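Local coordinates for protein ceramide very long chain fatty acid hydroxylase SCS7 (Saccharomyces cerevisiae, PDB 4ZR1) that hydroxylates the very long chain fatty acids of sphingolipid ceramides, probably at C-2, using oxygen, electrons from cytochrome b5 and probably a dimetal centre, at residues K203-L208 / Y212-G217; E230-L235 / K249-H254; T266-D271 / G275-P280. All coordinates share one frame; numbering follows the deposited sequence.

How the interactions relate
Interactions 1 and 2 both use helix 211-236, interaction 1 near its start and interaction 2 near its end. Their nearest atoms are about 17 Å apart. Interaction 1 closes the hairpin between TM3 and TM4, and Val205 and Gly217 there line a tridecane pocket. Interaction 2 supplies part of the metal centre, where His232 and His251 hold one zinc and His254 the other. Interaction 3 lies beside it and touches it through Tyr250: Tyr250 OH is 2.5 Å from Asp271 OD2, a probable hydrogen bond, and Tyr250 CZ packs on Trp268 CB. The Asp271 side chain stays about 10 Å from the nearest zinc and about 7 Å from that of His254, so it is no ligand.

Interaction 1: residues K203-L208 / Y212-G217; sequences KLVFAL and YWAYAG
The ring of Phe206 has the methyl of Ala214 over one face and the ring of Tyr215 at its edge. Ala214 CB sits 3.5 Å from the centroid of the Phe206 ring and 17° off its normal, a CH-pi contact. It lies toward the CD2-CE2 side of the ring, with Phe206 CD2 at 3.4 Å. The edge of Phe206 meets a face of Tyr215 in a T-shaped pair. The two planes are perpendicular, and the ring centroids are 5.2 Å apart. Phe206 CE2 does the touching, off-centre over the Tyr215 ring and 3.8 Å from Tyr215 CE2. CG of Phe206 is anti to the carbonyl carbon, beside the backbone N (chi1 -83°), and this carries the ring across to the other helix.

Val205 adds one branch to the contact. Its CG1 is 3.7 Å from Ala214 CB, so the same methyl that covers the Phe206 face also touches valine. The contact is wholly apolar.

Phe206 and Ala214 are nearest along the backbones. The segment axes approach to 8.5 Å and run at 147°, close to antiparallel, as expected for a helical hairpin with a short turn. That turn joins TM3, helix 191-208, to TM4, helix 211-236. Val205 and Gly217 also touch a bound tridecane, so the hairpin lines an apolar pocket. Tyr202, one turn earlier on TM3, meets the Phe206 ring. Tyr215 and Ala216 pack on helix 106-125, and Trp213 and Ala216 reach Leu134 of helix 128-154.

Interaction 2: residues E230-L235 / K249-H254; sequences ECHFFL and KYHLEH. With ZN (zinc ion), chain C; ZN (zinc ion), chain D; BOG (octyl beta-D-glucopyranoside), chain G; BOG (octyl beta-D-glucopyranoside), chain H.
His251 and Leu235 are nearest along the backbones, their CA atoms 7.4 Å apart, where the segments 230-235 and 249-254 cross at 82° with axes 10.4 Å apart. The metal spans this gap. His232 NE2 binds one zinc at 2.3 Å and His251 NE2 binds it at 2.2 Å. The two imidazoles are turned almost at right angles. Both have CG anti to the backbone N (chi1 -174° and 175°), which extends each ring from its helix toward the ion. Leu235 CD1 packs against His251 CB at 3.6 Å and also lies beside the base of that ring. Leu252 CD1 approaches Leu235 O.

One turn of the second helix places His254 on the other zinc, through NE2 at 2.1 Å. On the other side of helix 230-235, Phe234 meets two octyl glucosides. Its CE2 is 3.4 Å from C5' of the chain H detergent, and its CD2 lies near C5' of the chain G one. Replacing Phe234 by an alanine removes the ring, which is likely to leave both tails without their aromatic partner and open a gap beside Phe233.

His177, His236 and His255 complete the first zinc site. His150, His155, His174 and His178 complete the second. Ten histidines thus hold two ions, which likely form the catalytic dimetal centre. With NE2 given to the metal, His232 and His251 stand close without bonding each other.

Interaction 3: residues T266-D271 / G275-P280; sequences TSWFWD and GTYLGP
Thr276 is bonded to Asp271 twice, once through its backbone and once through its hydroxyl. Thr276 N donates to Asp271 O at 2.7 Å, nearly straight at 166° and tilted only slightly from the carbonyl plane. Thr276 OG1 donates to Asp271 OD1 at 2.5 Å. The threonine hydroxyl lies between its backbone N and carbonyl carbon (chi1 54°), which brings it back to the carboxylate. The backbone bond belongs to a Schellman motif. Gly275, with positive phi, is its C-prime residue, and the motif ends the short helix 269-273.

The carboxylate of Asp271 is buried and has more partners. OD1 also accepts from Phe263 N. OD2 is bonded to Gly264 N and Tyr250 OH. Several donors thus hold the group, and they would be expected to stabilise its negative charge.

An ST turn precedes the helix: Ser267 OG accepts from Phe269 N at 3.2 Å. Beside it, Trp268 and Tyr277 point the same way and form an edge-to-face pair. The tyrosine edge comes over a face of the indole, with Tyr277 CE1 3.5 Å from Trp268 CD1. The planes of the tyrosine and the five-membered ring stand at 74°. Asp271 CB packs against the Tyr277 backbone, 3.7 Å from Tyr277 CA.

Tyr250 of helix 242-256 meets both the Trp268 and Tyr277 rings, and Trp268 also touches Leu247 of that helix. Trp270 NE1 is bonded to Thr143 OG1 on helix 128-154, and Thr276 OG1 to Tyr147 OH. The turn therefore joins TM2 to the cytoplasmic helix 242-256.

Interaction 1: residues K203-L208 / Y212-G217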
loop_
_atom_site.group_PDB
_atom_site.type_symbol
_atom_site.label_atom_id
_atom_site.label_comp_id
_atom_site.label_asym_id
_atom_site.label_seq_id
_atom_site.Cartn_x
_atom_site.Cartn_y
_atom_site.Cartn_z
ATOM N N LYS A 203 14.141 4.388 -16.421
ATOM C CA LYS A 203 14.563 5.243 -17.521
ATOM C C LYS A 203 15.212 6.533 -17.021
ATOM O O LYS A 203 16.219 6.984 -17.573
ATOM C CB LYS A 203 13.372 5.556 -18.434
ATOM C CG LYS A 203 12.730 4.294 -19.012
ATOM C CD LYS A 203 11.442 4.587 -19.764
ATOM C CE LYS A 203 10.817 3.302 -20.285
ATOM N NZ LYS A 203 10.047 3.538 -21.534
ATOM N N LEU A 204 14.648 7.114 -15.968
ATOM C CA LEU A 204 15.158 8.375 -15.444
ATOM C C LEU A 204 16.593 8.231 -14.902
ATOM O O LEU A 204 17.473 9.017 -15.241
ATOM C CB LEU A 204 14.227 8.903 -14.352
ATOM C CG LEU A 204 14.463 10.337 -13.867
ATOM C CD1 LEU A 204 14.372 11.309 -15.032
ATOM C CD2 LEU A 204 13.474 10.718 -12.783
ATOM N N VAL A 205 16.816 7.222 -14.064
ATOM C CA VAL A 205 18.138 6.914 -13.531
ATOM C C VAL A 205 19.179 6.668 -14.639
ATOM O O VAL A 205 20.298 7.181 -14.576
ATOM C CB VAL A 205 18.084 5.667 -12.611
ATOM C CG1 VAL A 205 19.476 5.304 -12.097
ATOM C CG2 VAL A 205 17.145 5.906 -11.459
ATOM N N PHE A 206 18.815 5.880 -15.651
ATOM C CA PHE A 206 19.768 5.531 -16.703
ATOM C C PHE A 206 19.937 6.644 -17.733
ATOM O O PHE A 206 20.839 6.589 -18.568
ATOM C CB PHE A 206 19.355 4.233 -17.389
ATOM C CG PHE A 206 19.795 2.999 -16.651
ATOM C CD1 PHE A 206 18.957 2.389 -15.728
ATOM C CD2 PHE A 206 21.058 2.468 -16.858
ATOM C CE1 PHE A 206 19.366 1.267 -15.041
ATOM C CE2 PHE A 206 21.472 1.346 -16.174
ATOM C CZ PHE A 206 20.623 0.741 -15.267
ATOM N N ALA A 207 19.084 7.661 -17.653
ATOM C CA ALA A 207 19.187 8.824 -18.525
ATOM C C ALA A 207 20.014 9.934 -17.890
ATOM O O ALA A 207 20.640 10.724 -18.594
ATOM C CB ALA A 207 17.814 9.340 -18.875
ATOM N N LEU A 208 20.015 9.992 -16.561
ATOM C CA LEU A 208 20.788 10.999 -15.842
ATOM C C LEU A 208 22.186 10.515 -15.475
ATOM O O LEU A 208 23.179 11.118 -15.861
ATOM C CB LEU A 208 20.059 11.430 -14.571
ATOM C CG LEU A 208 18.638 11.954 -14.777
ATOM C CD1 LEU A 208 18.085 12.480 -13.465
ATOM C CD2 LEU A 208 18.596 13.016 -15.864
ATOM N N TYR A 212 27.294 2.867 -15.201
ATOM C CA TYR A 212 27.487 1.902 -14.112
ATOM C C TYR A 212 27.114 2.482 -12.761
ATOM O O TYR A 212 26.946 1.742 -11.790
ATOM C CB TYR A 212 28.923 1.391 -14.088
ATOM C CG TYR A 212 29.273 0.623 -15.332
ATOM C CD1 TYR A 212 28.676 -0.602 -15.594
ATOM C CD2 TYR A 212 30.181 1.122 -16.255
ATOM C CE1 TYR A 212 28.981 -1.316 -16.733
ATOM C CE2 TYR A 212 30.491 0.410 -17.400
ATOM C CZ TYR A 212 29.889 -0.808 -17.628
ATOM O OH TYR A 212 30.184 -1.523 -18.759
ATOM N N TRP A 213 26.974 3.803 -12.704
ATOM C CA TRP A 213 26.413 4.451 -11.525
ATOM C C TRP A 213 24.928 4.122 -11.433
ATOM O O TRP A 213 24.358 4.029 -10.343
ATOM C CB TRP A 213 26.586 5.972 -11.578
ATOM C CG TRP A 213 27.992 6.515 -11.469
ATOM C CD1 TRP A 213 29.161 5.884 -11.795
ATOM C CD2 TRP A 213 28.359 7.822 -11.006
ATOM N NE1 TRP A 213 30.234 6.717 -11.553
ATOM C CE2 TRP A 213 29.765 7.914 -11.073
ATOM C CE3 TRP A 213 27.633 8.923 -10.534
ATOM C CZ2 TRP A 213 30.460 9.064 -10.687
ATOM C CZ3 TRP A 213 28.323 10.066 -10.149
ATOM C CH2 TRP A 213 29.723 10.125 -10.226
ATOM N N ALA A 214 24.295 3.982 -12.597
ATOM C CA ALA A 214 22.873 3.688 -12.664
ATOM C C ALA A 214 22.630 2.253 -12.238
ATOM O O ALA A 214 21.673 1.975 -11.529
ATOM C CB ALA A 214 22.336 3.934 -14.054
ATOM N N TYR A 215 23.509 1.346 -12.659
ATOM C CA TYR A 215 23.423 -0.042 -12.235
ATOM C C TYR A 215 23.418 -0.153 -10.722
ATOM O O TYR A 215 22.535 -0.795 -10.146
ATOM C CB TYR A 215 24.571 -0.860 -12.819
ATOM C CG TYR A 215 24.313 -1.282 -14.240
ATOM C CD1 TYR A 215 23.573 -2.424 -14.523
ATOM C CD2 TYR A 215 24.790 -0.529 -15.303
ATOM C CE1 TYR A 215 23.320 -2.803 -15.815
ATOM C CE2 TYR A 215 24.545 -0.905 -16.604
ATOM C CZ TYR A 215 23.810 -2.041 -16.850
ATOM O OH TYR A 215 23.570 -2.411 -18.149
ATOM N N ALA A 216 24.389 0.488 -10.083
ATOM C CA ALA A 216 24.518 0.445 -8.626
ATOM C C ALA A 216 23.380 1.195 -7.943
ATOM O O ALA A 216 22.833 0.731 -6.943
ATOM C CB ALA A 216 25.858 1.022 -8.198
ATOM N N GLY A 217 23.035 2.361 -8.483
ATOM C CA GLY A 217 21.971 3.179 -7.925
ATOM C C GLY A 217 20.606 2.523 -8.050
ATOM O O GLY A 217 19.839 2.483 -7.087
#

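Interaction 2: residues E230-L235 / K249-H254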
loop_
_atom_site.group_PDB
_atom_site.type_symbol
_atom_site.label_atom_id
_atom_site.label_comp_id
_atom_site.label_asym_id
_atom_site.label_seq_id
_atom_site.Cartn_x
_atom_site.Cartn_y
_atom_site.Cartn_z
ATOM N N GLU A 230 8.045 -6.320 1.730
ATOM C CA GLU A 230 8.201 -7.399 2.698
ATOM C C GLU A 230 7.943 -6.871 4.095
ATOM O O GLU A 230 7.166 -7.447 4.849
ATOM C CB GLU A 230 9.588 -8.016 2.610
ATOM C CG GLU A 230 9.832 -8.705 1.285
ATOM C CD GLU A 230 8.760 -9.729 0.962
ATOM O OE1 GLU A 230 8.721 -10.788 1.610
ATOM O OE2 GLU A 230 7.939 -9.466 0.071
ATOM N N CYS A 231 8.582 -5.756 4.430
ATOM C CA CYS A 231 8.294 -5.096 5.688
ATOM C C CYS A 231 6.788 -4.857 5.801
ATOM O O CYS A 231 6.150 -5.293 6.766
ATOM C CB CYS A 231 9.056 -3.779 5.812
ATOM S SG CYS A 231 8.813 -2.956 7.408
ATOM N N HIS A 232 6.228 -4.189 4.793
ATOM C CA HIS A 232 4.802 -3.878 4.764
ATOM C C HIS A 232 3.945 -5.104 5.038
ATOM O O HIS A 232 3.035 -5.054 5.859
ATOM C CB HIS A 232 4.411 -3.278 3.423
ATOM C CG HIS A 232 2.998 -2.808 3.376
ATOM N ND1 HIS A 232 2.330 -2.568 2.199
ATOM C CD2 HIS A 232 2.124 -2.529 4.374
ATOM C CE1 HIS A 232 1.099 -2.166 2.470
ATOM N NE2 HIS A 232 0.948 -2.139 3.781
ATOM N N PHE A 233 4.252 -6.209 4.365
ATOM C CA PHE A 233 3.550 -7.460 4.609
ATOM C C PHE A 233 3.596 -7.877 6.078
ATOM O O PHE A 233 2.558 -8.140 6.690
ATOM C CB PHE A 233 4.117 -8.591 3.746
ATOM C CG PHE A 233 3.294 -9.847 3.800
ATOM C CD1 PHE A 233 2.177 -9.996 2.979
ATOM C CD2 PHE A 233 3.604 -10.865 4.697
ATOM C CE1 PHE A 233 1.403 -11.147 3.036
ATOM C CE2 PHE A 233 2.827 -12.032 4.759
ATOM C CZ PHE A 233 1.730 -12.168 3.933
ATOM N N PHE A 234 4.791 -7.929 6.653
ATOM C CA PHE A 234 4.938 -8.571 7.951
ATOM C C PHE A 234 4.490 -7.651 9.075
ATOM O O PHE A 234 4.253 -8.095 10.198
ATOM C CB PHE A 234 6.377 -9.065 8.142
ATOM C CG PHE A 234 6.719 -10.231 7.247
ATOM C CD1 PHE A 234 6.044 -11.441 7.382
ATOM C CD2 PHE A 234 7.679 -10.113 6.258
ATOM C CE1 PHE A 234 6.328 -12.513 6.549
ATOM C CE2 PHE A 234 7.971 -11.181 5.421
ATOM C CZ PHE A 234 7.297 -12.381 5.568
ATOM N N LEU A 235 4.313 -6.378 8.753
ATOM C CA LEU A 235 3.662 -5.460 9.673
ATOM C C LEU A 235 2.200 -5.857 9.914
ATOM O O LEU A 235 1.682 -5.685 11.013
ATOM C CB LEU A 235 3.732 -4.032 9.143
ATOM C CG LEU A 235 5.079 -3.321 9.176
ATOM C CD1 LEU A 235 4.856 -1.861 8.814
ATOM C CD2 LEU A 235 5.725 -3.445 10.551
ATOM N N LYS A 249 2.758 -0.858 15.284
ATOM C CA LYS A 249 1.692 -0.059 15.867
ATOM C C LYS A 249 1.478 1.192 15.028
ATOM O O LYS A 249 0.345 1.608 14.793
ATOM C CB LYS A 249 2.004 0.314 17.321
ATOM C CG LYS A 249 1.128 1.455 17.851
ATOM C CD LYS A 249 1.224 1.636 19.362
ATOM C CE LYS A 249 0.847 3.057 19.773
ATOM N NZ LYS A 249 1.489 4.074 18.888
ATOM N N TYR A 250 2.577 1.767 14.561
ATOM C CA TYR A 250 2.546 3.010 13.800
ATOM C C TYR A 250 1.816 2.845 12.474
ATOM O O TYR A 250 0.935 3.633 12.123
ATOM C CB TYR A 250 3.974 3.498 13.554
ATOM C CG TYR A 250 4.062 4.839 12.876
ATOM C CD1 TYR A 250 3.934 6.012 13.603
ATOM C CD2 TYR A 250 4.293 4.932 11.510
ATOM C CE1 TYR A 250 4.031 7.243 12.992
ATOM C CE2 TYR A 250 4.384 6.159 10.883
ATOM C CZ TYR A 250 4.251 7.314 11.627
ATOM O OH TYR A 250 4.344 8.540 11.004
ATOM N N HIS A 251 2.181 1.811 11.733
ATOM C CA HIS A 251 1.575 1.599 10.432
ATOM C C HIS A 251 0.110 1.180 10.548
ATOM O O HIS A 251 -0.736 1.619 9.768
ATOM C CB HIS A 251 2.342 0.550 9.642
ATOM C CG HIS A 251 1.689 0.210 8.342
ATOM N ND1 HIS A 251 1.591 1.110 7.306
ATOM C CD2 HIS A 251 1.051 -0.908 7.931
ATOM C CE1 HIS A 251 0.943 0.554 6.302
ATOM N NE2 HIS A 251 0.606 -0.671 6.654
ATOM N N LEU A 252 -0.183 0.323 11.516
ATOM C CA LEU A 252 -1.546 -0.129 11.739
ATOM C C LEU A 252 -2.461 1.035 12.100
ATOM O O LEU A 252 -3.654 1.010 11.795
ATOM C CB LEU A 252 -1.580 -1.193 12.833
ATOM C CG LEU A 252 -1.748 -2.645 12.375
ATOM C CD1 LEU A 252 -0.952 -2.944 11.134
ATOM C CD2 LEU A 252 -1.330 -3.582 13.480
ATOM N N GLU A 253 -1.910 2.062 12.744
ATOM C CA GLU A 253 -2.718 3.234 13.065
ATOM C C GLU A 253 -3.011 4.041 11.804
ATOM O O GLU A 253 -4.009 4.759 11.735
ATOM C CB GLU A 253 -2.034 4.110 14.113
ATOM C CG GLU A 253 -2.108 3.556 15.518
ATOM C CD GLU A 253 -1.504 4.495 16.536
ATOM O OE1 GLU A 253 -1.107 5.621 16.154
ATOM O OE2 GLU A 253 -1.422 4.102 17.718
ATOM N N HIS A 254 -2.141 3.922 10.807
ATOM C CA HIS A 254 -2.407 4.537 9.515
ATOM C C HIS A 254 -3.658 3.913 8.891
ATOM O O HIS A 254 -4.395 4.551 8.144
ATOM C CB HIS A 254 -1.209 4.375 8.582
ATOM C CG HIS A 254 -1.521 4.678 7.153
ATOM N ND1 HIS A 254 -1.488 5.957 6.639
ATOM C CD2 HIS A 254 -1.897 3.870 6.134
ATOM C CE1 HIS A 254 -1.823 5.922 5.362
ATOM N NE2 HIS A 254 -2.075 4.667 5.030
HETATM ZN ZN ZN C . -0.785 -1.596 5.196
HETATM ZN ZN ZN D . -2.207 4.024 2.983
HETATM C C1 BOG G . 8.881 -13.550 11.302
HETATM O O1 BOG G . 8.815 -12.464 10.407
HETATM C C2 BOG G . 7.533 -13.715 11.964
HETATM O O2 BOG G . 7.256 -12.557 12.711
HETATM C C3 BOG G . 7.537 -14.903 12.896
HETATM O O3 BOG G . 6.216 -15.164 13.312
HETATM C C4 BOG G . 8.112 -16.114 12.196
HETATM O O4 BOG G . 8.342 -17.129 13.146
HETATM C C5 BOG G . 9.426 -15.732 11.555
HETATM O O5 BOG G . 9.196 -14.726 10.597
HETATM C C6 BOG G . 10.061 -16.940 10.900
HETATM O O6 BOG G . 9.059 -17.808 10.418
HETATM C "C1'" BOG G . 9.619 -11.355 10.737
HETATM C "C2'" BOG G . 9.946 -10.604 9.465
HETATM C "C3'" BOG G . 10.671 -9.313 9.775
HETATM C "C4'" BOG G . 11.561 -8.940 8.610
HETATM C "C5'" BOG G . 10.724 -8.500 7.431
HETATM C "C6'" BOG G . 11.291 -7.206 6.888
HETATM C "C7'" BOG G . 12.396 -7.488 5.892
HETATM C "C8'" BOG G . 12.837 -6.178 5.282
HETATM C C1 BOG H . 7.503 -17.372 6.978
HETATM O O1 BOG H . 8.783 -16.985 7.421
HETATM C C2 BOG H . 7.247 -18.838 7.268
HETATM O O2 BOG H . 8.226 -19.633 6.636
HETATM C C3 BOG H . 5.882 -19.223 6.735
HETATM O O3 BOG H . 5.541 -20.519 7.170
HETATM C C4 BOG H . 4.838 -18.237 7.213
HETATM O O4 BOG H . 3.622 -18.495 6.545
HETATM C C5 BOG H . 5.303 -16.817 6.954
HETATM O O5 BOG H . 6.524 -16.590 7.616
HETATM C C6 BOG H . 4.277 -15.825 7.463
HETATM O O6 BOG H . 3.478 -15.377 6.394
HETATM C "C1'" BOG H . 9.033 -15.602 7.303
HETATM C "C2'" BOG H . 10.261 -15.356 6.451
HETATM C "C3'" BOG H . 10.567 -13.871 6.434
HETATM C "C4'" BOG H . 11.483 -13.529 5.275
HETATM C "C5'" BOG H . 11.154 -12.131 4.793
HETATM C "C6'" BOG H . 12.397 -11.407 4.324
HETATM C "C7'" BOG H . 12.596 -11.615 2.835
HETATM C "C8'" BOG H . 13.614 -10.614 2.326
#

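Interaction 3: residues T266-D271 / G275-P280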
loop_
_atom_site.group_PDB
_atom_site.type_symbol
_atom_site.label_atom_id
_atom_site.label_comp_id
_atom_site.label_asym_id
_atom_site.label_seq_id
_atom_site.Cartn_x
_atom_site.Cartn_y
_atom_site.Cartn_z
ATOM N N THR A 266 8.529 1.831 6.145
ATOM C CA THR A 266 9.809 1.284 6.625
ATOM C C THR A 266 10.357 2.134 7.757
ATOM O O THR A 266 11.257 1.700 8.478
ATOM C CB THR A 266 10.881 1.196 5.537
ATOM O OG1 THR A 266 11.091 2.492 4.969
ATOM C CG2 THR A 266 10.461 0.215 4.462
ATOM N N SER A 267 9.822 3.351 7.889
ATOM C CA SER A 267 10.120 4.252 9.013
ATOM C C SER A 267 9.243 5.491 8.927
ATOM O O SER A 267 8.666 5.763 7.876
ATOM C CB SER A 267 11.585 4.691 9.027
ATOM O OG SER A 267 11.789 5.757 8.110
ATOM N N TRP A 268 9.172 6.254 10.017
ATOM C CA TRP A 268 8.420 7.505 10.024
ATOM C C TRP A 268 9.347 8.701 9.864
ATOM O O TRP A 268 8.953 9.839 10.109
ATOM C CB TRP A 268 7.616 7.647 11.307
ATOM C CG TRP A 268 8.437 7.503 12.523
ATOM C CD1 TRP A 268 9.315 8.417 13.033
ATOM C CD2 TRP A 268 8.454 6.383 13.417
ATOM N NE1 TRP A 268 9.882 7.928 14.186
ATOM C CE2 TRP A 268 9.370 6.681 14.445
ATOM C CE3 TRP A 268 7.783 5.155 13.446
ATOM C CZ2 TRP A 268 9.639 5.797 15.488
ATOM C CZ3 TRP A 268 8.045 4.281 14.486
ATOM C CH2 TRP A 268 8.966 4.604 15.491
ATOM N N PHE A 269 10.580 8.422 9.457
ATOM C CA PHE A 269 11.585 9.447 9.185
ATOM C C PHE A 269 11.016 10.613 8.377
ATOM O O PHE A 269 10.953 11.741 8.854
ATOM C CB PHE A 269 12.766 8.810 8.448
ATOM C CG PHE A 269 13.891 9.754 8.165
ATOM C CD1 PHE A 269 14.833 10.028 9.134
ATOM C CD2 PHE A 269 14.013 10.357 6.927
ATOM C CE1 PHE A 269 15.871 10.893 8.881
ATOM C CE2 PHE A 269 15.053 11.224 6.669
ATOM C CZ PHE A 269 15.987 11.486 7.648
ATOM N N TRP A 270 10.570 10.323 7.163
ATOM C CA TRP A 270 10.036 11.354 6.286
ATOM C C TRP A 270 8.698 11.913 6.771
ATOM O O TRP A 270 8.266 12.975 6.312
ATOM C CB TRP A 270 9.903 10.806 4.864
ATOM C CG TRP A 270 11.211 10.397 4.293
ATOM C CD1 TRP A 270 11.637 9.128 4.038
ATOM C CD2 TRP A 270 12.293 11.261 3.934
ATOM N NE1 TRP A 270 12.911 9.145 3.526
ATOM C CE2 TRP A 270 13.339 10.448 3.455
ATOM C CE3 TRP A 270 12.481 12.652 3.973
ATOM C CZ2 TRP A 270 14.553 10.975 3.010
ATOM C CZ3 TRP A 270 13.682 13.174 3.531
ATOM C CH2 TRP A 270 14.703 12.338 3.055
ATOM N N ASP A 271 8.041 11.202 7.684
ATOM C CA ASP A 271 6.825 11.717 8.308
ATOM C C ASP A 271 7.181 12.892 9.203
ATOM O O ASP A 271 6.493 13.913 9.248
ATOM C CB ASP A 271 6.122 10.634 9.125
ATOM C CG ASP A 271 5.121 9.843 8.308
ATOM O OD1 ASP A 271 4.477 10.438 7.414
ATOM O OD2 ASP A 271 4.988 8.623 8.559
ATOM N N GLY A 275 6.248 16.676 8.405
ATOM C CA GLY A 275 5.158 16.961 9.317
ATOM C C GLY A 275 3.886 16.198 9.015
ATOM O O GLY A 275 2.817 16.788 8.880
ATOM N N THR A 276 4.007 14.882 8.894
ATOM C CA THR A 276 2.842 14.020 8.786
ATOM C C THR A 276 2.947 12.880 9.787
ATOM O O THR A 276 2.256 11.873 9.653
ATOM C CB THR A 276 2.671 13.435 7.363
ATOM O OG1 THR A 276 3.883 12.783 6.958
ATOM C CG2 THR A 276 2.317 14.527 6.361
ATOM N N TYR A 277 3.819 13.039 10.783
ATOM C CA TYR A 277 4.003 12.021 11.816
ATOM C C TYR A 277 2.660 11.643 12.448
ATOM O O TYR A 277 1.738 12.458 12.511
ATOM C CB TYR A 277 4.984 12.507 12.894
ATOM C CG TYR A 277 5.303 11.457 13.943
ATOM C CD1 TYR A 277 6.070 10.342 13.624
ATOM C CD2 TYR A 277 4.849 11.586 15.253
ATOM C CE1 TYR A 277 6.366 9.378 14.570
ATOM C CE2 TYR A 277 5.142 10.622 16.211
ATOM C CZ TYR A 277 5.902 9.524 15.859
ATOM O OH TYR A 277 6.201 8.559 16.791
ATOM N N LEU A 278 2.549 10.397 12.895
ATOM C CA LEU A 278 1.319 9.913 13.506
ATOM C C LEU A 278 1.513 9.754 15.014
ATOM O O LEU A 278 1.728 8.649 15.512
ATOM C CB LEU A 278 0.895 8.591 12.858
ATOM C CG LEU A 278 -0.522 8.076 13.118
ATOM C CD1 LEU A 278 -1.539 9.168 12.866
ATOM C CD2 LEU A 278 -0.806 6.871 12.235
ATOM N N GLY A 279 1.442 10.871 15.735
ATOM C CA GLY A 279 1.683 10.882 17.170
ATOM C C GLY A 279 0.535 10.303 17.975
ATOM O O GLY A 279 -0.479 9.907 17.403
ATOM N N PRO A 280 0.681 10.255 19.308
ATOM C CA PRO A 280 -0.325 9.558 20.129
ATOM C C PRO A 280 -1.654 10.292 20.414
ATOM O O PRO A 280 -2.523 9.647 20.994
ATOM C CB PRO A 280 0.449 9.267 21.433
ATOM C CG PRO A 280 1.532 10.309 21.485
ATOM C CD PRO A 280 1.909 10.585 20.062
#